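Local structure of Rpb7-binding protein seb1 (Schizosaccharomyces pombe 972h-, 5MDT) at residues A[46-51]-A[100-105]; A[120-125]-A[145-150]; A[127-130]-A[134-137]. The protein probably helps to end transcription by binding RNA polymerase II, through a CTD-interacting domain, and the nascent RNA. One frame throughout, in Å; residues are numbered along the deposited sequence.

Contact 3 is the buried one, with all its touching residues inside the protein. Contacts 1 and 2 are only partly buried. Contacts 2 and 3 share helix 119-131, and their centres lie about 13 Å apart. Contact 1 joins helices 40-53 and 92-113, and its centre lies about 17 Å from those of contacts 2 and 3. It still touches contact 3, because Ala100 and Thr103 pack on Phe135. The chemistry follows the place in the fold. Contact 1 is apolar, with a water bridge between two partly exposed hydroxyl side chains. Contact 2 is leucine and isoleucine packing with a lysine at the margin. Contact 3 combines an aromatic pair with a backbone hydrogen bond.

Contact 1. Residues A[46-51]-A[100-105]; sequences SVYKYA and AEITDS
The Tyr48 ring meets Ser105 and Ile102 in different ways. Ser105 CB lies at the ring edge, near its plane, 4.2 Å from Tyr48 CE1. Ile102 CG2 comes in obliquely, 4.1 Å from Tyr48 CD1. At the phenol end, a water lies in the ring plane. It is 2.7 Å from Tyr48 OH and 3.0 Å from Ser105 OG, so it bridges two hydroxyls that do not bond directly. The ring reaches the serine because Tyr48 CG stands anti to the backbone N (chi1 175°).

Ile102 fills the space nearer the backbones. Its CD1 sits 4.0 Å from Tyr48 CB and 4.5 Å from Val47 CG1. The longer branch reaches the tyrosine's root and the valine, while CB and CG2 lie against the ring at Tyr48 CD1. No direct hydrogen bond crosses between the segments.

The contact belongs to the all-helical bundle of the CTD-interacting domain. Helices 40-53 and 92-113 run nearly parallel here, with segment axes 10.7 Å apart and 9° between their directions. Side chains span that gap, with Tyr48 opposite Ile102 in the backbone register. On the inner side, Val47 also packs on Phe7 of helix 4-16 and Ile69 of helix 59-79. Tyr48 touches Leu106, one residue beyond Ser105 on helix 92-113.

Contact 2. Residues A[120-125]-A[145-150]; sequences PKILKL and SKLKDA
Leu147 is the first residue of 145-150 to meet the other helix, and it packs on both Ile122 and Leu123. Its two methyl groups divide the work. CD1 fits between the neighbours, 3.8 Å from Ile122 CG2 and also 3.8 Å from Leu123 CD2. CD2 turns to the isoleucine alone of the two and lies 3.9 Å from Ile122 CB. Leu147 CB adds a touch of its own, 3.9 Å from Leu123 CD2. The side chains of Ile122 and Leu147 cross at about a right angle. Those of Leu123 and Leu147 run past each other in opposite directions. In Ile122, CG2 stands anti to the backbone N, and this branch meets the leucine methyl.

Lys148 comes next and closes the outer margin. Its chain is bent at chi2 (-80°), which brings the far part of the side chain across Leu123. Lys148 CE lies 3.8 Å from Leu123 CD1, and NZ lies 3.7 Å from the same methyl. This is van der Waals contact with the lysine chain and not a polar bond. Leu123 therefore uses CD2 for the leucine and CD1 for the lysine. No hydrogen bond joins the segments.

The two helices are antiparallel neighbours, with segment axes 9.9 Å apart and a signed crossing angle of -163°. They form the last helical hairpin of the domain. Helix 92-113 lies along its inner side, where Ile122 packs on Ala110 and Leu147 on Ile111. Ile122 also reaches Leu63 of helix 59-79. Near the chain end, Met151 covers part of Leu123.

Contact 3. Residues A[127-130]-A[134-137]; sequences DIWE and TFPP
Trp129 and Phe135 form an edge-to-face aromatic pair, and Thr134 completes the contact beside them. The edge of Phe135 points at one face of the indole. The phenyl centroid is 4.9 Å from that of the indole's five-membered ring, and the planes stand at 79°. Phe135 CE2 is the leading atom. It sits over the middle of the indole and comes within 3.5 Å of Trp129 CD2. Phe135 CD2 follows at 3.7 Å from Trp129 CE3. The two side chains lie side by side and point the same way.

Thr134 is gripped through its backbone. Its N donates to Trp129 O at 2.9 Å, with an N-H...O angle of 149°, and the donor lies in the carbonyl plane. This bond ties the loop back to the last turn of helix 119-131. The threonine side chain lies against the indole's pyrrole end, with CB 3.9 Å from Trp129 CD1. With OG1 beside the backbone N (chi1 -51°), CG2 falls anti to it and lies over one face of the Phe135 ring. The polar ends are met elsewhere, Trp129 NE1 by Asp67 and Thr134 OG1 by Gln74, both on helix 59-79. With an alanine in place of Trp129 the indole is gone; the Phe135 edge would probably lose the face it packs on, and Asp67 is likely to be left without its N-H partner.

The loop leads into helix 137-150, with Pro136 at the N-cap position. Leu140 of that helix touches both aromatic side chains. Thr103 of helix 92-113 packs on both as well, and Val70 of helix 59-79 packs on Phe135. The aromatic pair thus lies where helices 59-79, 92-113, 119-131 and 137-150 come together.

Contact 1. Residues A[46-51]-A[100-105]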
ATOM      1  N   SER A  46       6.524  -3.444   7.744  1.00 24.29           N
ATOM      2  CA  SER A  46       5.485  -3.281   8.780  1.00 23.62           C
ATOM      3  C   SER A  46       4.066  -3.229   8.157  1.00 27.71           C
ATOM      4  O   SER A  46       3.132  -3.803   8.716  1.00 26.64           O
ATOM      5  CB  SER A  46       5.764  -2.046   9.637  1.00 27.54           C
ATOM      6  OG  SER A  46       6.792  -2.324  10.579  1.00 28.94           O
ATOM      7  N   VAL A  47       3.902  -2.577   6.982  1.00 25.65           N
ATOM      8  CA  VAL A  47       2.589  -2.570   6.313  1.00 25.49           C
ATOM      9  C   VAL A  47       2.239  -4.020   5.882  1.00 27.01           C
ATOM     10  O   VAL A  47       1.090  -4.443   6.021  1.00 27.78           O
ATOM     11  CB  VAL A  47       2.647  -1.623   5.105  1.00 27.88           C
ATOM     12  CG1 VAL A  47       1.378  -1.750   4.246  1.00 28.36           C
ATOM     13  CG2 VAL A  47       2.853  -0.189   5.579  1.00 28.07           C
ATOM     14  N   TYR A  48       3.214  -4.763   5.333  1.00 26.57           N
ATOM     15  CA  TYR A  48       2.986  -6.137   4.901  1.00 25.94           C
ATOM     16  C   TYR A  48       2.523  -6.976   6.109  1.00 28.35           C
ATOM     17  O   TYR A  48       1.503  -7.652   6.019  1.00 28.06           O
ATOM     18  CB  TYR A  48       4.287  -6.715   4.295  1.00 26.74           C
ATOM     19  CG  TYR A  48       4.187  -8.186   3.922  1.00 26.51           C
ATOM     20  CD1 TYR A  48       3.615  -8.585   2.715  1.00 29.32           C
ATOM     21  CD2 TYR A  48       4.556  -9.178   4.826  1.00 27.75           C
ATOM     22  CE1 TYR A  48       3.508  -9.938   2.373  1.00 30.29           C
ATOM     23  CE2 TYR A  48       4.482 -10.532   4.489  1.00 28.70           C
ATOM     24  CZ  TYR A  48       3.937 -10.907   3.271  1.00 33.08           C
ATOM     25  OH  TYR A  48       3.866 -12.249   2.976  1.00 33.58           O
ATOM     26  N   LYS A  49       3.226  -6.872   7.252  1.00 25.17           N
ATOM     27  CA  LYS A  49       2.878  -7.669   8.458  1.00 25.16           C
ATOM     28  C   LYS A  49       1.479  -7.299   8.964  1.00 28.28           C
ATOM     29  O   LYS A  49       0.661  -8.193   9.231  1.00 28.48           O
ATOM     30  CB  LYS A  49       3.916  -7.461   9.564  1.00 27.34           C
ATOM     31  CG  LYS A  49       5.213  -8.196   9.219  1.00 27.00           C
ATOM     32  CD  LYS A  49       6.358  -7.871  10.214  1.00 30.14           C
ATOM     33  CE  LYS A  49       6.183  -8.324  11.650  1.00 34.22           C
ATOM     34  NZ  LYS A  49       6.010  -9.773  11.773  1.00 29.51           N
ATOM     35  N   TYR A  50       1.169  -6.003   8.995  1.00 25.11           N
ATOM     36  CA  TYR A  50      -0.169  -5.580   9.423  1.00 25.28           C
ATOM     37  C   TYR A  50      -1.234  -6.123   8.485  1.00 28.98           C
ATOM     38  O   TYR A  50      -2.206  -6.719   8.958  1.00 29.54           O
ATOM     39  CB  TYR A  50      -0.271  -4.033   9.507  1.00 26.35           C
ATOM     40  CG  TYR A  50      -1.705  -3.575   9.740  1.00 27.82           C
ATOM     41  CD1 TYR A  50      -2.318  -3.733  10.981  1.00 29.69           C
ATOM     42  CD2 TYR A  50      -2.458  -3.017   8.706  1.00 28.68           C
ATOM     43  CE1 TYR A  50      -3.648  -3.353  11.191  1.00 32.75           C
ATOM     44  CE2 TYR A  50      -3.801  -2.668   8.897  1.00 29.77           C
ATOM     45  CZ  TYR A  50      -4.381  -2.824  10.146  1.00 33.76           C
ATOM     46  OH  TYR A  50      -5.694  -2.508  10.385  1.00 33.75           O
ATOM     47  N   ALA A  51      -1.068  -5.925   7.150  1.00 26.93           N
ATOM     48  CA  ALA A  51      -2.097  -6.380   6.193  1.00 28.45           C
ATOM     49  C   ALA A  51      -2.369  -7.873   6.304  1.00 31.90           C
ATOM     50  O   ALA A  51      -3.516  -8.311   6.261  1.00 32.86           O
ATOM     51  CB  ALA A  51      -1.674  -6.046   4.781  1.00 29.34           C
ATOM     52  N   ALA A 100       5.887  -1.722  -4.300  1.00 38.10           N
ATOM     53  CA  ALA A 100       5.424  -2.416  -5.513  1.00 40.30           C
ATOM     54  C   ALA A 100       5.561  -3.940  -5.342  1.00 44.32           C
ATOM     55  O   ALA A 100       4.643  -4.688  -5.703  1.00 44.47           O
ATOM     56  CB  ALA A 100       6.236  -1.958  -6.721  1.00 43.90           C
ATOM     57  N   GLU A 101       6.693  -4.386  -4.758  1.00 39.69           N
ATOM     58  CA  GLU A 101       7.021  -5.800  -4.544  1.00 40.19           C
ATOM     59  C   GLU A 101       6.008  -6.543  -3.678  1.00 40.56           C
ATOM     60  O   GLU A 101       5.821  -7.744  -3.878  1.00 41.73           O
ATOM     61  CB  GLU A 101       8.451  -5.975  -3.975  1.00 41.72           C
ATOM     62  CG  GLU A 101       9.557  -5.589  -4.941  1.00 56.06           C
ATOM     63  CD  GLU A 101      10.147  -6.706  -5.776  1.00 85.60           C
ATOM     64  OE1 GLU A 101       9.383  -7.392  -6.494  1.00 84.93           O
ATOM     65  OE2 GLU A 101      11.388  -6.874  -5.737  1.00 83.17           O
ATOM     66  N   ILE A 102       5.382  -5.859  -2.713  1.00 34.51           N
ATOM     67  CA  ILE A 102       4.376  -6.500  -1.843  1.00 33.39           C
ATOM     68  C   ILE A 102       2.925  -6.301  -2.348  1.00 37.13           C
ATOM     69  O   ILE A 102       2.010  -6.884  -1.768  1.00 35.59           O
ATOM     70  CB  ILE A 102       4.502  -6.056  -0.347  1.00 33.51           C
ATOM     71  CG1 ILE A 102       4.103  -4.570  -0.157  1.00 33.40           C
ATOM     72  CG2 ILE A 102       5.913  -6.375   0.217  1.00 33.44           C
ATOM     73  CD1 ILE A 102       3.802  -4.119   1.325  1.00 34.56           C
ATOM     74  N   THR A 103       2.696  -5.437  -3.362  1.00 33.78           N
ATOM     75  CA  THR A 103       1.336  -5.118  -3.805  1.00 34.23           C
ATOM     76  C   THR A 103       0.547  -6.352  -4.263  1.00 37.35           C
ATOM     77  O   THR A 103      -0.593  -6.508  -3.817  1.00 36.99           O
ATOM     78  CB  THR A 103       1.357  -3.992  -4.845  1.00 38.16           C
ATOM     79  OG1 THR A 103       1.855  -2.833  -4.199  1.00 36.35           O
ATOM     80  CG2 THR A 103      -0.032  -3.684  -5.431  1.00 40.67           C
ATOM     81  N   ASP A 104       1.125  -7.212  -5.133  1.00 37.42           N
ATOM     82  CA  ASP A 104       0.404  -8.396  -5.620  1.00 39.30           C
ATOM     83  C   ASP A 104      -0.087  -9.260  -4.456  1.00 41.63           C
ATOM     84  O   ASP A 104      -1.260  -9.643  -4.444  1.00 39.53           O
ATOM     85  CB  ASP A 104       1.255  -9.237  -6.592  1.00 43.94           C
ATOM     86  CG  ASP A 104       1.418  -8.669  -7.987  1.00 63.89           C
ATOM     87  OD1 ASP A 104       0.895  -7.555  -8.245  1.00 65.08           O
ATOM     88  OD2 ASP A 104       2.065  -9.336  -8.826  1.00 73.58           O
ATOM     89  N   SER A 105       0.800  -9.529  -3.461  1.00 38.93           N
ATOM     90  CA  SER A 105       0.483 -10.350  -2.276  1.00 37.89           C
ATOM     91  C   SER A 105      -0.651  -9.754  -1.471  1.00 39.07           C
ATOM     92  O   SER A 105      -1.547 -10.499  -1.052  1.00 38.55           O
ATOM     93  CB  SER A 105       1.700 -10.488  -1.348  1.00 41.50           C
ATOM     94  OG  SER A 105       2.744 -11.173  -2.009  1.00 59.87           O
TER
HETATM   95  O   HOH W   1       3.267 -12.874   0.392  1.00 41.27           O

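Contact 2. Residues A[120-125]-A[145-150]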
ATOM      1  N   PRO A 120     -14.709  -3.935  -5.364  1.00 48.00           N
ATOM      2  CA  PRO A 120     -14.724  -2.839  -6.351  1.00 48.32           C
ATOM      3  C   PRO A 120     -13.867  -1.651  -5.901  1.00 49.23           C
ATOM      4  O   PRO A 120     -13.424  -0.869  -6.743  1.00 51.69           O
ATOM      5  CB  PRO A 120     -16.195  -2.416  -6.424  1.00 52.20           C
ATOM      6  CG  PRO A 120     -16.967  -3.433  -5.716  1.00 57.34           C
ATOM      7  CD  PRO A 120     -16.065  -4.258  -4.865  1.00 51.75           C
ATOM      8  N   LYS A 121     -13.670  -1.484  -4.581  1.00 45.52           N
ATOM      9  CA  LYS A 121     -12.839  -0.394  -4.025  1.00 43.52           C
ATOM     10  C   LYS A 121     -11.358  -0.591  -4.400  1.00 46.07           C
ATOM     11  O   LYS A 121     -10.625   0.388  -4.563  1.00 45.16           O
ATOM     12  CB  LYS A 121     -13.038  -0.264  -2.495  1.00 43.03           C
ATOM     13  CG  LYS A 121     -14.496   0.021  -2.055  1.00 45.96           C
ATOM     14  CD  LYS A 121     -14.972   1.401  -2.479  1.00 50.96           C
ATOM     15  CE  LYS A 121     -16.432   1.676  -2.187  1.00 51.05           C
ATOM     16  NZ  LYS A 121     -16.922   2.813  -3.009  1.00 51.61           N
ATOM     17  N   ILE A 122     -10.932  -1.854  -4.592  1.00 43.11           N
ATOM     18  CA  ILE A 122      -9.550  -2.164  -4.988  1.00 41.58           C
ATOM     19  C   ILE A 122      -9.402  -1.887  -6.492  1.00 47.75           C
ATOM     20  O   ILE A 122      -8.366  -1.370  -6.912  1.00 47.17           O
ATOM     21  CB  ILE A 122      -9.162  -3.602  -4.592  1.00 43.83           C
ATOM     22  CG1 ILE A 122      -9.497  -3.847  -3.097  1.00 43.07           C
ATOM     23  CG2 ILE A 122      -7.645  -3.853  -4.856  1.00 44.36           C
ATOM     24  CD1 ILE A 122      -9.333  -5.363  -2.613  1.00 41.54           C
ATOM     25  N   LEU A 123     -10.466  -2.135  -7.280  1.00 48.19           N
ATOM     26  CA  LEU A 123     -10.475  -1.768  -8.700  1.00 51.53           C
ATOM     27  C   LEU A 123     -10.252  -0.266  -8.821  1.00 55.48           C
ATOM     28  O   LEU A 123      -9.464   0.156  -9.667  1.00 58.09           O
ATOM     29  CB  LEU A 123     -11.790  -2.152  -9.405  1.00 55.22           C
ATOM     30  CG  LEU A 123     -11.898  -3.541  -9.971  1.00 62.05           C
ATOM     31  CD1 LEU A 123     -13.165  -3.645 -10.812  1.00 65.91           C
ATOM     32  CD2 LEU A 123     -10.703  -3.887 -10.863  1.00 65.56           C
ATOM     33  N   LYS A 124     -10.898   0.538  -7.943  1.00 50.02           N
ATOM     34  CA  LYS A 124     -10.722   1.996  -7.905  1.00 50.63           C
ATOM     35  C   LYS A 124      -9.260   2.392  -7.635  1.00 50.10           C
ATOM     36  O   LYS A 124      -8.796   3.381  -8.199  1.00 50.91           O
ATOM     37  CB  LYS A 124     -11.677   2.664  -6.909  1.00 52.90           C
ATOM     38  CG  LYS A 124     -13.093   2.782  -7.451  1.00 68.11           C
ATOM     39  CD  LYS A 124     -14.110   3.166  -6.385  1.00 80.04           C
ATOM     40  CE  LYS A 124     -15.369   3.750  -6.997  1.00 94.84           C
ATOM     41  NZ  LYS A 124     -16.099   2.776  -7.864  1.00105.02           N
ATOM     42  N   LEU A 125      -8.524   1.609  -6.816  1.00 45.31           N
ATOM     43  CA  LEU A 125      -7.112   1.871  -6.581  1.00 43.05           C
ATOM     44  C   LEU A 125      -6.297   1.647  -7.858  1.00 48.28           C
ATOM     45  O   LEU A 125      -5.419   2.451  -8.158  1.00 48.58           O
ATOM     46  CB  LEU A 125      -6.569   1.036  -5.415  1.00 39.78           C
ATOM     47  CG  LEU A 125      -7.092   1.366  -4.008  1.00 41.57           C
ATOM     48  CD1 LEU A 125      -6.533   0.373  -2.984  1.00 39.47           C
ATOM     49  CD2 LEU A 125      -6.771   2.794  -3.603  1.00 43.11           C
ATOM     50  N   SER A 145      -7.639  -8.264 -13.683  1.00 68.15           N
ATOM     51  CA  SER A 145      -8.118  -9.592 -14.096  1.00 70.51           C
ATOM     52  C   SER A 145      -8.518 -10.437 -12.881  1.00 70.44           C
ATOM     53  O   SER A 145      -9.608 -11.010 -12.874  1.00 71.87           O
ATOM     54  CB  SER A 145      -7.051 -10.309 -14.918  1.00 77.91           C
ATOM     55  OG  SER A 145      -7.389 -11.662 -15.179  1.00 92.72           O
ATOM     56  N   LYS A 146      -7.655 -10.467 -11.846  1.00 62.15           N
ATOM     57  CA  LYS A 146      -7.866 -11.198 -10.598  1.00 58.46           C
ATOM     58  C   LYS A 146      -9.077 -10.679  -9.827  1.00 58.76           C
ATOM     59  O   LYS A 146      -9.873 -11.480  -9.337  1.00 58.43           O
ATOM     60  CB  LYS A 146      -6.591 -11.187  -9.732  1.00 57.49           C
ATOM     61  CG  LYS A 146      -5.509 -12.134 -10.245  1.00 68.01           C
ATOM     62  CD  LYS A 146      -4.217 -12.003  -9.441  1.00 72.93           C
ATOM     63  CE  LYS A 146      -3.161 -12.988  -9.884  1.00 83.02           C
ATOM     64  NZ  LYS A 146      -2.559 -12.619 -11.192  1.00 94.43           N
ATOM     65  N   LEU A 147      -9.242  -9.337  -9.747  1.00 53.49           N
ATOM     66  CA  LEU A 147     -10.393  -8.737  -9.071  1.00 51.85           C
ATOM     67  C   LEU A 147     -11.704  -9.051  -9.794  1.00 58.27           C
ATOM     68  O   LEU A 147     -12.664  -9.488  -9.152  1.00 56.82           O
ATOM     69  CB  LEU A 147     -10.196  -7.212  -8.885  1.00 49.95           C
ATOM     70  CG  LEU A 147      -9.092  -6.830  -7.897  1.00 51.42           C
ATOM     71  CD1 LEU A 147      -8.589  -5.411  -8.156  1.00 51.76           C
ATOM     72  CD2 LEU A 147      -9.570  -6.966  -6.466  1.00 52.05           C
ATOM     73  N   LYS A 148     -11.721  -8.905 -11.135  1.00 58.95           N
ATOM     74  CA  LYS A 148     -12.889  -9.173 -11.981  1.00 64.03           C
ATOM     75  C   LYS A 148     -13.328 -10.634 -11.837  1.00 70.87           C
ATOM     76  O   LYS A 148     -14.519 -10.893 -11.667  1.00 73.64           O
ATOM     77  CB  LYS A 148     -12.597  -8.814 -13.449  1.00 70.10           C
ATOM     78  CG  LYS A 148     -12.355  -7.319 -13.709  1.00 83.39           C
ATOM     79  CD  LYS A 148     -13.632  -6.486 -13.800  1.00 91.78           C
ATOM     80  CE  LYS A 148     -13.340  -5.098 -14.311  1.00 98.51           C
ATOM     81  NZ  LYS A 148     -14.533  -4.215 -14.231  1.00105.45           N
ATOM     82  N   ASP A 149     -12.356 -11.573 -11.829  1.00 68.72           N
ATOM     83  CA  ASP A 149     -12.577 -13.009 -11.626  1.00 69.21           C
ATOM     84  C   ASP A 149     -13.198 -13.263 -10.252  1.00 68.29           C
ATOM     85  O   ASP A 149     -14.155 -14.022 -10.143  1.00 69.75           O
ATOM     86  CB  ASP A 149     -11.248 -13.779 -11.725  1.00 71.40           C
ATOM     87  CG  ASP A 149     -10.673 -13.965 -13.120  1.00 88.94           C
ATOM     88  OD1 ASP A 149     -11.288 -13.470 -14.094  1.00 91.75           O
ATOM     89  OD2 ASP A 149      -9.586 -14.567 -13.234  1.00 97.94           O
ATOM     90  N   ALA A 150     -12.677 -12.596  -9.210  1.00 61.09           N
ATOM     91  CA  ALA A 150     -13.162 -12.767  -7.841  1.00 58.73           C
ATOM     92  C   ALA A 150     -14.602 -12.276  -7.609  1.00 64.19           C
ATOM     93  O   ALA A 150     -15.295 -12.823  -6.753  1.00 64.81           O
ATOM     94  CB  ALA A 150     -12.227 -12.084  -6.883  1.00 55.16           C
TER

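Contact 3. Residues A[127-130]-A[134-137]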
ATOM      1  N   ASP A 127      -7.259   2.178 -10.897  1.00 55.10           N
ATOM      2  CA  ASP A 127      -7.524   3.366 -11.715  1.00 57.74           C
ATOM      3  C   ASP A 127      -6.624   4.523 -11.271  1.00 60.65           C
ATOM      4  O   ASP A 127      -6.033   5.191 -12.122  1.00 62.82           O
ATOM      5  CB  ASP A 127      -8.998   3.793 -11.592  1.00 60.82           C
ATOM      6  CG  ASP A 127     -10.013   2.921 -12.312  1.00 71.94           C
ATOM      7  OD1 ASP A 127      -9.607   2.156 -13.217  1.00 75.03           O
ATOM      8  OD2 ASP A 127     -11.214   3.024 -11.991  1.00 77.57           O
ATOM      9  N   ILE A 128      -6.516   4.743  -9.938  1.00 54.76           N
ATOM     10  CA  ILE A 128      -5.679   5.784  -9.331  1.00 53.19           C
ATOM     11  C   ILE A 128      -4.212   5.563  -9.727  1.00 55.54           C
ATOM     12  O   ILE A 128      -3.543   6.506 -10.160  1.00 57.14           O
ATOM     13  CB  ILE A 128      -5.919   5.867  -7.789  1.00 54.27           C
ATOM     14  CG1 ILE A 128      -7.311   6.496  -7.497  1.00 56.63           C
ATOM     15  CG2 ILE A 128      -4.790   6.650  -7.064  1.00 54.02           C
ATOM     16  CD1 ILE A 128      -7.846   6.293  -6.074  1.00 61.37           C
ATOM     17  N   TRP A 129      -3.746   4.307  -9.626  1.00 50.49           N
ATOM     18  CA  TRP A 129      -2.388   3.889  -9.972  1.00 50.63           C
ATOM     19  C   TRP A 129      -2.100   4.027 -11.467  1.00 56.92           C
ATOM     20  O   TRP A 129      -0.989   4.388 -11.843  1.00 57.99           O
ATOM     21  CB  TRP A 129      -2.142   2.457  -9.488  1.00 47.62           C
ATOM     22  CG  TRP A 129      -2.191   2.326  -7.997  1.00 44.66           C
ATOM     23  CD1 TRP A 129      -1.886   3.290  -7.079  1.00 45.97           C
ATOM     24  CD2 TRP A 129      -2.468   1.135  -7.251  1.00 42.81           C
ATOM     25  NE1 TRP A 129      -1.986   2.782  -5.807  1.00 42.23           N
ATOM     26  CE2 TRP A 129      -2.329   1.456  -5.881  1.00 43.39           C
ATOM     27  CE3 TRP A 129      -2.870  -0.169  -7.608  1.00 44.97           C
ATOM     28  CZ2 TRP A 129      -2.557   0.523  -4.865  1.00 40.29           C
ATOM     29  CZ3 TRP A 129      -3.064  -1.106  -6.597  1.00 44.05           C
ATOM     30  CH2 TRP A 129      -2.923  -0.752  -5.244  1.00 42.22           C
ATOM     31  N   GLU A 130      -3.095   3.744 -12.306  1.00 55.17           N
ATOM     32  CA  GLU A 130      -2.972   3.872 -13.757  1.00 59.43           C
ATOM     33  C   GLU A 130      -2.778   5.343 -14.148  1.00 67.16           C
ATOM     34  O   GLU A 130      -1.895   5.653 -14.950  1.00 70.30           O
ATOM     35  CB  GLU A 130      -4.202   3.261 -14.448  1.00 62.67           C
ATOM     36  CG  GLU A 130      -4.129   3.240 -15.965  1.00 76.94           C
ATOM     37  CD  GLU A 130      -5.205   2.375 -16.586  1.00100.02           C
ATOM     38  OE1 GLU A 130      -6.402   2.631 -16.321  1.00 88.18           O
ATOM     39  OE2 GLU A 130      -4.848   1.415 -17.306  1.00100.47           O
ATOM     40  N   THR A 134       1.816   4.742 -11.331  1.00 51.42           N
ATOM     41  CA  THR A 134       2.470   4.174 -10.135  1.00 47.08           C
ATOM     42  C   THR A 134       3.069   2.792 -10.418  1.00 52.08           C
ATOM     43  O   THR A 134       4.161   2.478  -9.941  1.00 50.28           O
ATOM     44  CB  THR A 134       1.476   4.162  -8.950  1.00 49.94           C
ATOM     45  OG1 THR A 134       0.905   5.456  -8.801  1.00 49.20           O
ATOM     46  CG2 THR A 134       2.119   3.743  -7.624  1.00 45.36           C
ATOM     47  N   PHE A 135       2.342   1.972 -11.178  1.00 51.03           N
ATOM     48  CA  PHE A 135       2.757   0.617 -11.527  1.00 52.05           C
ATOM     49  C   PHE A 135       2.720   0.413 -13.041  1.00 63.24           C
ATOM     50  O   PHE A 135       1.876   1.028 -13.701  1.00 64.17           O
ATOM     51  CB  PHE A 135       1.841  -0.412 -10.834  1.00 50.84           C
ATOM     52  CG  PHE A 135       1.868  -0.355  -9.322  1.00 48.50           C
ATOM     53  CD1 PHE A 135       3.069  -0.420  -8.629  1.00 50.28           C
ATOM     54  CD2 PHE A 135       0.690  -0.242  -8.590  1.00 48.56           C
ATOM     55  CE1 PHE A 135       3.093  -0.346  -7.228  1.00 48.20           C
ATOM     56  CE2 PHE A 135       0.716  -0.201  -7.190  1.00 48.11           C
ATOM     57  CZ  PHE A 135       1.916  -0.245  -6.520  1.00 44.80           C
ATOM     58  N   PRO A 136       3.587  -0.476 -13.601  1.00 64.09           N
ATOM     59  CA  PRO A 136       3.541  -0.747 -15.052  1.00 69.50           C
ATOM     60  C   PRO A 136       2.179  -1.319 -15.489  1.00 75.63           C
ATOM     61  O   PRO A 136       1.544  -1.998 -14.675  1.00 72.57           O
ATOM     62  CB  PRO A 136       4.665  -1.775 -15.252  1.00 72.20           C
ATOM     63  CG  PRO A 136       5.562  -1.602 -14.081  1.00 73.16           C
ATOM     64  CD  PRO A 136       4.637  -1.284 -12.947  1.00 64.16           C
ATOM     65  N   PRO A 137       1.702  -1.064 -16.738  1.00 76.71           N
ATOM     66  CA  PRO A 137       0.377  -1.580 -17.149  1.00 77.69           C
ATOM     67  C   PRO A 137       0.176  -3.091 -17.023  1.00 81.68           C
ATOM     68  O   PRO A 137      -0.946  -3.518 -16.746  1.00 80.17           O
ATOM     69  CB  PRO A 137       0.243  -1.112 -18.602  1.00 84.97           C
ATOM     70  CG  PRO A 137       1.156   0.051 -18.712  1.00 90.43           C
ATOM     71  CD  PRO A 137       2.315  -0.262 -17.817  1.00 82.86           C
TER